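Local coordinates for protein acyl-coenzyme A oxidase 1 (Yarrowia lipolytica, PDB 5Y9D) that oxidises saturated acyl-CoAs to 2-trans-enoyl-CoAs with bound FAD, passing the electrons to oxygen to give hydrogen peroxide in peroxisomal beta-oxidation, at residues L134-I139 with K154-V159; A221-H226 with A287-T292. All coordinates share one frame; numbering follows the deposited sequence.

Overall arrangement
Contact 1 belongs to the helical N-terminal region of the oxidase, where helix 122-142 packs on the turn after helix 145-153. Contact 2 is formed where a loop leading on to helix 306-334 meets the end of strand 216-225 in the beta-rich middle domain. Contact 1 precedes contact 2 in sequence without overlap. Their centres lie 23 Å apart and their nearest atoms about 11 Å, so they do not touch. Contact 1 is the one near the cofactor: the side chain of Phe135 is about 9 Å from bound FAD and about 11 Å from the side chain of Glu464, the probable catalytic base. Contact 2 is remote from both.

Contact 1: residues L134-I139 with K154-V159; sequences LFIGSI and KGAVAV
Ile136 reaches from helix 122-142 across to Ala156 and Val157, and its terminal methyl does nearly all the touching. CD1 comes within 3.9 Å of the carbonyl carbon C of Ala156 and 4.0 Å of Ala156 CB; on the residue after Ala156, Val157 CG2 stands 4.2 Å from Ile136 CD1. The branch gets there because CG1 is set anti to the carbonyl carbon of Ile136 (chi1 -77°), with CG2 turned anti to the backbone N. Phe135 plays a lesser part: Ala156 CB sits at the edge of its ring, near the ring plane, 4.3 Å from Phe135 CE2. Ile139 CG1 lies over one face of the same ring, from one helical turn on.

The opposing backbone is shaped by Gly155, whose positive phi (107°) makes it the C-prime residue of a Schellman motif closing helix 145-153, with Ala156 N bonded to Trp151 O. Beyond this turn, Val159 O accepts a hydrogen bond from Arg697 of the second subunit. The contact thus joins two successive helices of the helical N-terminal region. With no hydrogen bond across, it depends on close packing of methyl groups and a ring edge, with CD1 also against the Ala156-Val157 peptide, and is probably not strongly directional.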
ATOM      1  N   LEU A 134       5.242 -26.186  -1.997  1.00 32.51           N
ATOM      2  CA  LEU A 134       3.954 -26.620  -1.463  1.00 30.44           C
ATOM      3  C   LEU A 134       3.579 -28.048  -1.803  1.00 28.97           C
ATOM      4  O   LEU A 134       3.223 -28.807  -0.927  1.00 28.71           O
ATOM      5  CB  LEU A 134       2.860 -25.681  -1.926  1.00 31.56           C
ATOM      6  CG  LEU A 134       3.016 -24.269  -1.352  1.00 32.46           C
ATOM      7  CD1 LEU A 134       1.926 -23.347  -1.870  1.00 34.14           C
ATOM      8  CD2 LEU A 134       2.985 -24.324   0.160  1.00 31.66           C
ATOM      9  N   PHE A 135       3.693 -28.424  -3.068  1.00 27.35           N
ATOM     10  CA  PHE A 135       3.236 -29.722  -3.484  1.00 27.30           C
ATOM     11  C   PHE A 135       4.177 -30.814  -2.993  1.00 27.76           C
ATOM     12  O   PHE A 135       3.737 -31.812  -2.413  1.00 26.48           O
ATOM     13  CB  PHE A 135       3.050 -29.809  -5.006  1.00 27.20           C
ATOM     14  CG  PHE A 135       2.862 -31.190  -5.478  1.00 26.58           C
ATOM     15  CD1 PHE A 135       1.619 -31.763  -5.455  1.00 26.41           C
ATOM     16  CD2 PHE A 135       3.948 -31.964  -5.822  1.00 28.31           C
ATOM     17  CE1 PHE A 135       1.436 -33.069  -5.844  1.00 27.54           C
ATOM     18  CE2 PHE A 135       3.779 -33.290  -6.203  1.00 28.90           C
ATOM     19  CZ  PHE A 135       2.512 -33.836  -6.221  1.00 28.61           C
ATOM     20  N   ILE A 136       5.466 -30.616  -3.231  1.00 29.64           N
ATOM     21  CA  ILE A 136       6.480 -31.603  -2.860  1.00 29.83           C
ATOM     22  C   ILE A 136       6.592 -31.723  -1.365  1.00 30.81           C
ATOM     23  O   ILE A 136       6.712 -32.843  -0.842  1.00 31.99           O
ATOM     24  CB  ILE A 136       7.839 -31.246  -3.482  1.00 30.25           C
ATOM     25  CG1 ILE A 136       7.811 -31.623  -4.960  1.00 29.26           C
ATOM     26  CG2 ILE A 136       9.017 -31.916  -2.756  1.00 30.47           C
ATOM     27  CD1 ILE A 136       7.664 -33.097  -5.216  1.00 28.75           C
ATOM     28  N   GLY A 137       6.525 -30.581  -0.682  1.00 30.99           N
ATOM     29  CA  GLY A 137       6.661 -30.546   0.780  1.00 31.93           C
ATOM     30  C   GLY A 137       5.543 -31.317   1.449  1.00 32.94           C
ATOM     31  O   GLY A 137       5.757 -31.960   2.481  1.00 33.36           O
ATOM     32  N   SER A 138       4.355 -31.257   0.840  1.00 31.78           N
ATOM     33  CA  SER A 138       3.206 -31.972   1.348  1.00 32.65           C
ATOM     34  C   SER A 138       3.359 -33.468   1.142  1.00 33.27           C
ATOM     35  O   SER A 138       2.966 -34.215   2.000  1.00 36.44           O
ATOM     36  CB  SER A 138       1.887 -31.473   0.738  1.00 33.98           C
ATOM     37  OG  SER A 138       1.738 -30.062   0.880  1.00 35.16           O
ATOM     38  N   ILE A 139       3.951 -33.928   0.049  1.00 34.00           N
ATOM     39  CA  ILE A 139       4.064 -35.377  -0.120  1.00 37.24           C
ATOM     40  C   ILE A 139       5.146 -35.935   0.779  1.00 37.34           C
ATOM     41  O   ILE A 139       5.045 -37.058   1.234  1.00 38.43           O
ATOM     42  CB  ILE A 139       4.447 -35.853  -1.534  1.00 39.04           C
ATOM     43  CG1 ILE A 139       3.622 -35.239  -2.624  1.00 38.96           C
ATOM     44  CG2 ILE A 139       4.254 -37.364  -1.655  1.00 42.54           C
ATOM     45  CD1 ILE A 139       4.404 -35.309  -3.914  1.00 42.76           C
ATOM     46  N   LYS A 154       7.538 -41.293 -10.304  1.00 42.54           N
ATOM     47  CA  LYS A 154       6.685 -40.843 -11.411  1.00 39.57           C
ATOM     48  C   LYS A 154       7.006 -39.447 -11.938  1.00 32.43           C
ATOM     49  O   LYS A 154       6.253 -38.931 -12.737  1.00 32.36           O
ATOM     50  CB  LYS A 154       5.188 -40.994 -11.080  1.00 46.70           C
ATOM     51  CG  LYS A 154       4.729 -42.455 -11.141  1.00 52.50           C
ATOM     52  CD  LYS A 154       3.468 -42.667 -11.967  1.00 57.33           C
ATOM     53  CE  LYS A 154       2.225 -42.097 -11.296  1.00 62.95           C
ATOM     54  NZ  LYS A 154       0.997 -42.891 -11.620  1.00 64.82           N
ATOM     55  N   GLY A 155       8.119 -38.850 -11.510  1.00 30.74           N
ATOM     56  CA  GLY A 155       8.620 -37.591 -12.071  1.00 27.87           C
ATOM     57  C   GLY A 155       8.449 -36.375 -11.178  1.00 28.64           C
ATOM     58  O   GLY A 155       8.861 -35.281 -11.544  1.00 28.72           O
ATOM     59  N   ALA A 156       7.860 -36.555  -9.998  1.00 27.54           N
ATOM     60  CA  ALA A 156       7.439 -35.444  -9.165  1.00 26.28           C
ATOM     61  C   ALA A 156       8.542 -34.493  -8.783  1.00 26.68           C
ATOM     62  O   ALA A 156       8.438 -33.294  -9.065  1.00 24.85           O
ATOM     63  CB  ALA A 156       6.752 -35.963  -7.915  1.00 27.58           C
ATOM     64  N   VAL A 157       9.594 -35.002  -8.138  1.00 28.30           N
ATOM     65  CA  VAL A 157      10.776 -34.175  -7.806  1.00 30.82           C
ATOM     66  C   VAL A 157      11.480 -33.629  -9.073  1.00 32.84           C
ATOM     67  O   VAL A 157      11.657 -32.413  -9.205  1.00 35.57           O
ATOM     68  CB  VAL A 157      11.799 -34.916  -6.910  1.00 32.83           C
ATOM     69  CG1 VAL A 157      12.987 -34.033  -6.590  1.00 33.13           C
ATOM     70  CG2 VAL A 157      11.162 -35.341  -5.596  1.00 35.78           C
ATOM     71  N   ALA A 158      11.807 -34.492 -10.034  1.00 31.36           N
ATOM     72  CA  ALA A 158      12.467 -34.029 -11.281  1.00 34.45           C
ATOM     73  C   ALA A 158      11.656 -33.061 -12.221  1.00 31.99           C
ATOM     74  O   ALA A 158      12.220 -32.449 -13.124  1.00 28.91           O
ATOM     75  CB  ALA A 158      12.947 -35.242 -12.074  1.00 34.89           C
ATOM     76  N   VAL A 159      10.347 -32.951 -12.000  1.00 31.60           N
ATOM     77  CA  VAL A 159       9.426 -32.221 -12.874  1.00 30.59           C
ATOM     78  C   VAL A 159       9.488 -32.736 -14.320  1.00 32.57           C
ATOM     79  O   VAL A 159       9.634 -31.991 -15.275  1.00 34.06           O
ATOM     80  CB  VAL A 159       9.631 -30.706 -12.745  1.00 32.32           C
ATOM     81  CG1 VAL A 159       8.388 -29.990 -13.161  1.00 34.43           C
ATOM     82  CG2 VAL A 159       9.852 -30.316 -11.299  1.00 34.19           C
TER

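Contact 2: residues A221-H226 with A287-T292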
ATOM      1  N   ALA A 221      -9.500 -32.104   1.679  1.00 27.66           N
ATOM      2  CA  ALA A 221     -10.922 -32.417   1.685  1.00 28.02           C
ATOM      3  C   ALA A 221     -11.335 -33.147   2.961  1.00 28.49           C
ATOM      4  O   ALA A 221     -10.508 -33.746   3.661  1.00 30.05           O
ATOM      5  CB  ALA A 221     -11.252 -33.286   0.479  1.00 27.40           C
ATOM      6  N   LYS A 222     -12.631 -33.135   3.230  1.00 27.05           N
ATOM      7  CA  LYS A 222     -13.175 -33.865   4.360  1.00 27.34           C
ATOM      8  C   LYS A 222     -13.249 -35.325   4.017  1.00 27.99           C
ATOM      9  O   LYS A 222     -13.889 -35.727   3.040  1.00 26.74           O
ATOM     10  CB  LYS A 222     -14.543 -33.328   4.758  1.00 28.42           C
ATOM     11  CG  LYS A 222     -14.469 -31.940   5.351  1.00 30.24           C
ATOM     12  CD  LYS A 222     -13.467 -31.923   6.501  1.00 33.63           C
ATOM     13  CE  LYS A 222     -13.519 -30.642   7.295  1.00 36.09           C
ATOM     14  NZ  LYS A 222     -14.919 -30.350   7.716  1.00 41.51           N
ATOM     15  N   LEU A 223     -12.543 -36.110   4.823  1.00 29.40           N
ATOM     16  CA  LEU A 223     -12.476 -37.553   4.675  1.00 28.21           C
ATOM     17  C   LEU A 223     -13.777 -38.147   5.192  1.00 30.67           C
ATOM     18  O   LEU A 223     -14.054 -38.083   6.405  1.00 27.55           O
ATOM     19  CB  LEU A 223     -11.320 -38.046   5.521  1.00 28.57           C
ATOM     20  CG  LEU A 223     -11.196 -39.536   5.726  1.00 27.44           C
ATOM     21  CD1 LEU A 223     -10.964 -40.156   4.369  1.00 27.11           C
ATOM     22  CD2 LEU A 223     -10.031 -39.779   6.679  1.00 27.31           C
ATOM     23  N   ILE A 224     -14.600 -38.694   4.292  1.00 32.50           N
ATOM     24  CA  ILE A 224     -15.862 -39.259   4.737  1.00 32.92           C
ATOM     25  C   ILE A 224     -15.839 -40.769   4.594  1.00 32.26           C
ATOM     26  O   ILE A 224     -15.627 -41.265   3.519  1.00 33.88           O
ATOM     27  CB  ILE A 224     -17.102 -38.685   4.021  1.00 31.94           C
ATOM     28  CG1 ILE A 224     -16.983 -37.184   3.741  1.00 33.04           C
ATOM     29  CG2 ILE A 224     -18.345 -38.934   4.865  1.00 31.93           C
ATOM     30  CD1 ILE A 224     -16.788 -36.307   4.953  1.00 34.78           C
ATOM     31  N   VAL A 225     -16.071 -41.475   5.696  1.00 35.82           N
ATOM     32  CA  VAL A 225     -16.148 -42.948   5.736  1.00 38.58           C
ATOM     33  C   VAL A 225     -17.410 -43.338   6.517  1.00 42.00           C
ATOM     34  O   VAL A 225     -17.634 -42.864   7.640  1.00 44.04           O
ATOM     35  CB  VAL A 225     -14.909 -43.591   6.423  1.00 36.54           C
ATOM     36  CG1 VAL A 225     -14.868 -45.097   6.169  1.00 38.93           C
ATOM     37  CG2 VAL A 225     -13.607 -42.973   5.930  1.00 35.87           C
ATOM     38  N   HIS A 226     -18.244 -44.182   5.912  1.00 48.33           N
ATOM     39  CA  HIS A 226     -19.496 -44.643   6.536  1.00 49.66           C
ATOM     40  C   HIS A 226     -20.333 -43.520   7.145  1.00 47.94           C
ATOM     41  O   HIS A 226     -20.913 -43.670   8.233  1.00 47.77           O
ATOM     42  CB  HIS A 226     -19.178 -45.675   7.608  1.00 55.47           C
ATOM     43  CG  HIS A 226     -18.409 -46.842   7.089  1.00 58.88           C
ATOM     44  ND1 HIS A 226     -18.746 -47.484   5.920  1.00 63.09           N
ATOM     45  CD2 HIS A 226     -17.324 -47.485   7.577  1.00 63.26           C
ATOM     46  CE1 HIS A 226     -17.897 -48.473   5.703  1.00 68.91           C
ATOM     47  NE2 HIS A 226     -17.022 -48.495   6.693  1.00 68.08           N
ATOM     48  N   ALA A 287      -2.221 -40.115   9.414  1.00 41.66           N
ATOM     49  CA  ALA A 287      -3.607 -40.553   9.385  1.00 40.19           C
ATOM     50  C   ALA A 287      -3.738 -41.657   8.360  1.00 38.41           C
ATOM     51  O   ALA A 287      -3.238 -41.512   7.259  1.00 36.12           O
ATOM     52  CB  ALA A 287      -4.507 -39.386   9.003  1.00 41.30           C
ATOM     53  N   LYS A 288      -4.428 -42.746   8.716  1.00 38.90           N
ATOM     54  CA  LYS A 288      -4.513 -43.934   7.870  1.00 38.41           C
ATOM     55  C   LYS A 288      -5.941 -44.359   7.659  1.00 37.71           C
ATOM     56  O   LYS A 288      -6.823 -44.055   8.446  1.00 45.22           O
ATOM     57  CB  LYS A 288      -3.737 -45.092   8.496  1.00 41.16           C
ATOM     58  CG  LYS A 288      -2.228 -44.895   8.484  1.00 45.57           C
ATOM     59  CD  LYS A 288      -1.616 -45.078   9.875  1.00 52.45           C
ATOM     60  CE  LYS A 288      -0.184 -44.543  10.000  1.00 57.28           C
ATOM     61  NZ  LYS A 288       0.780 -45.205   9.063  1.00 59.38           N
ATOM     62  N   VAL A 289      -6.162 -45.070   6.575  1.00 36.14           N
ATOM     63  CA  VAL A 289      -7.435 -45.662   6.287  1.00 37.49           C
ATOM     64  C   VAL A 289      -7.125 -46.994   5.662  1.00 38.74           C
ATOM     65  O   VAL A 289      -6.337 -47.053   4.715  1.00 39.59           O
ATOM     66  CB  VAL A 289      -8.244 -44.840   5.275  1.00 36.51           C
ATOM     67  CG1 VAL A 289      -9.542 -45.560   4.934  1.00 34.93           C
ATOM     68  CG2 VAL A 289      -8.535 -43.462   5.837  1.00 38.84           C
ATOM     69  N   SER A 290      -7.737 -48.048   6.199  1.00 38.39           N
ATOM     70  CA  SER A 290      -7.529 -49.408   5.714  1.00 39.77           C
ATOM     71  C   SER A 290      -8.449 -49.691   4.538  1.00 39.51           C
ATOM     72  O   SER A 290      -9.414 -48.936   4.284  1.00 38.53           O
ATOM     73  CB  SER A 290      -7.836 -50.407   6.838  1.00 41.16           C
ATOM     74  OG  SER A 290      -9.236 -50.426   7.130  1.00 41.54           O
ATOM     75  N   ASP A 291      -8.176 -50.794   3.842  1.00 38.97           N
ATOM     76  CA  ASP A 291      -9.048 -51.257   2.752  1.00 41.21           C
ATOM     77  C   ASP A 291     -10.427 -51.780   3.230  1.00 45.44           C
ATOM     78  O   ASP A 291     -11.252 -52.198   2.411  1.00 39.39           O
ATOM     79  CB  ASP A 291      -8.338 -52.309   1.897  1.00 45.94           C
ATOM     80  CG  ASP A 291      -7.891 -53.544   2.697  1.00 51.92           C
ATOM     81  OD1 ASP A 291      -8.268 -53.674   3.890  1.00 57.21           O
ATOM     82  OD2 ASP A 291      -7.166 -54.398   2.121  1.00 57.34           O
ATOM     83  N   THR A 292     -10.664 -51.770   4.548  1.00 51.01           N
ATOM     84  CA  THR A 292     -11.978 -52.108   5.110  1.00 55.62           C
ATOM     85  C   THR A 292     -12.718 -50.857   5.587  1.00 54.50           C
ATOM     86  O   THR A 292     -13.925 -50.903   5.830  1.00 50.73           O
ATOM     87  CB  THR A 292     -11.899 -53.127   6.284  1.00 58.74           C
ATOM     88  OG1 THR A 292     -11.450 -52.477   7.490  1.00 58.99           O
ATOM     89  CG2 THR A 292     -10.973 -54.300   5.939  1.00 59.89           C
TER
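Leu223, near the end of strand 216-225, meets Val289 of the loop 287-292, and the rest of the contact is read by following that loop. The strand lies in the mixed sheet of the middle beta domain, between the parallel strand 183-187 and the antiparallel strand 228-238, and the loop packs along its end on the way to helix 306-334. Lys288 turns away from the strand, its NZ hydrogen-bonded to Asn395 OD1. Val289 then brings the loop into apolar contact: its CG2 lies 4.1 Å from CD2 of Leu223, and the two side chains lie alongside one another, pointing opposite ways, and meet through one methyl each. Val289 CG2 is anti to its own carbonyl carbon, whereas the leucine has CG anti to the backbone N (chi1 169°) and extends its branch from the strand. The backbone of Val289 is held as well, its O accepting from Arg279 NE.

Ser290 OG shares a hydrogen bond of 3.0 Å with Thr292 OG1, and it also accepts from the backbone N atoms of Gly293 and Val294, which ties this end of the loop into a compact turn. Thr292 meets His226 through its backbone: Thr292 O lies at the edge of the imidazole, near the ring plane, 4.0 Å from His226 NE2. Val225 CG1 lies 3.7 Å above one face of the His226 ring, toward its rim.

The contact thus grades from a buried apolar pair to an exposed polar edge, and the touching parts 223-226 and 289-292 head in directions 21° apart. No hydrogen bond spans them; the direct contact is mostly dispersive, and several polar groups of the loop bond within its own turn or to other residues.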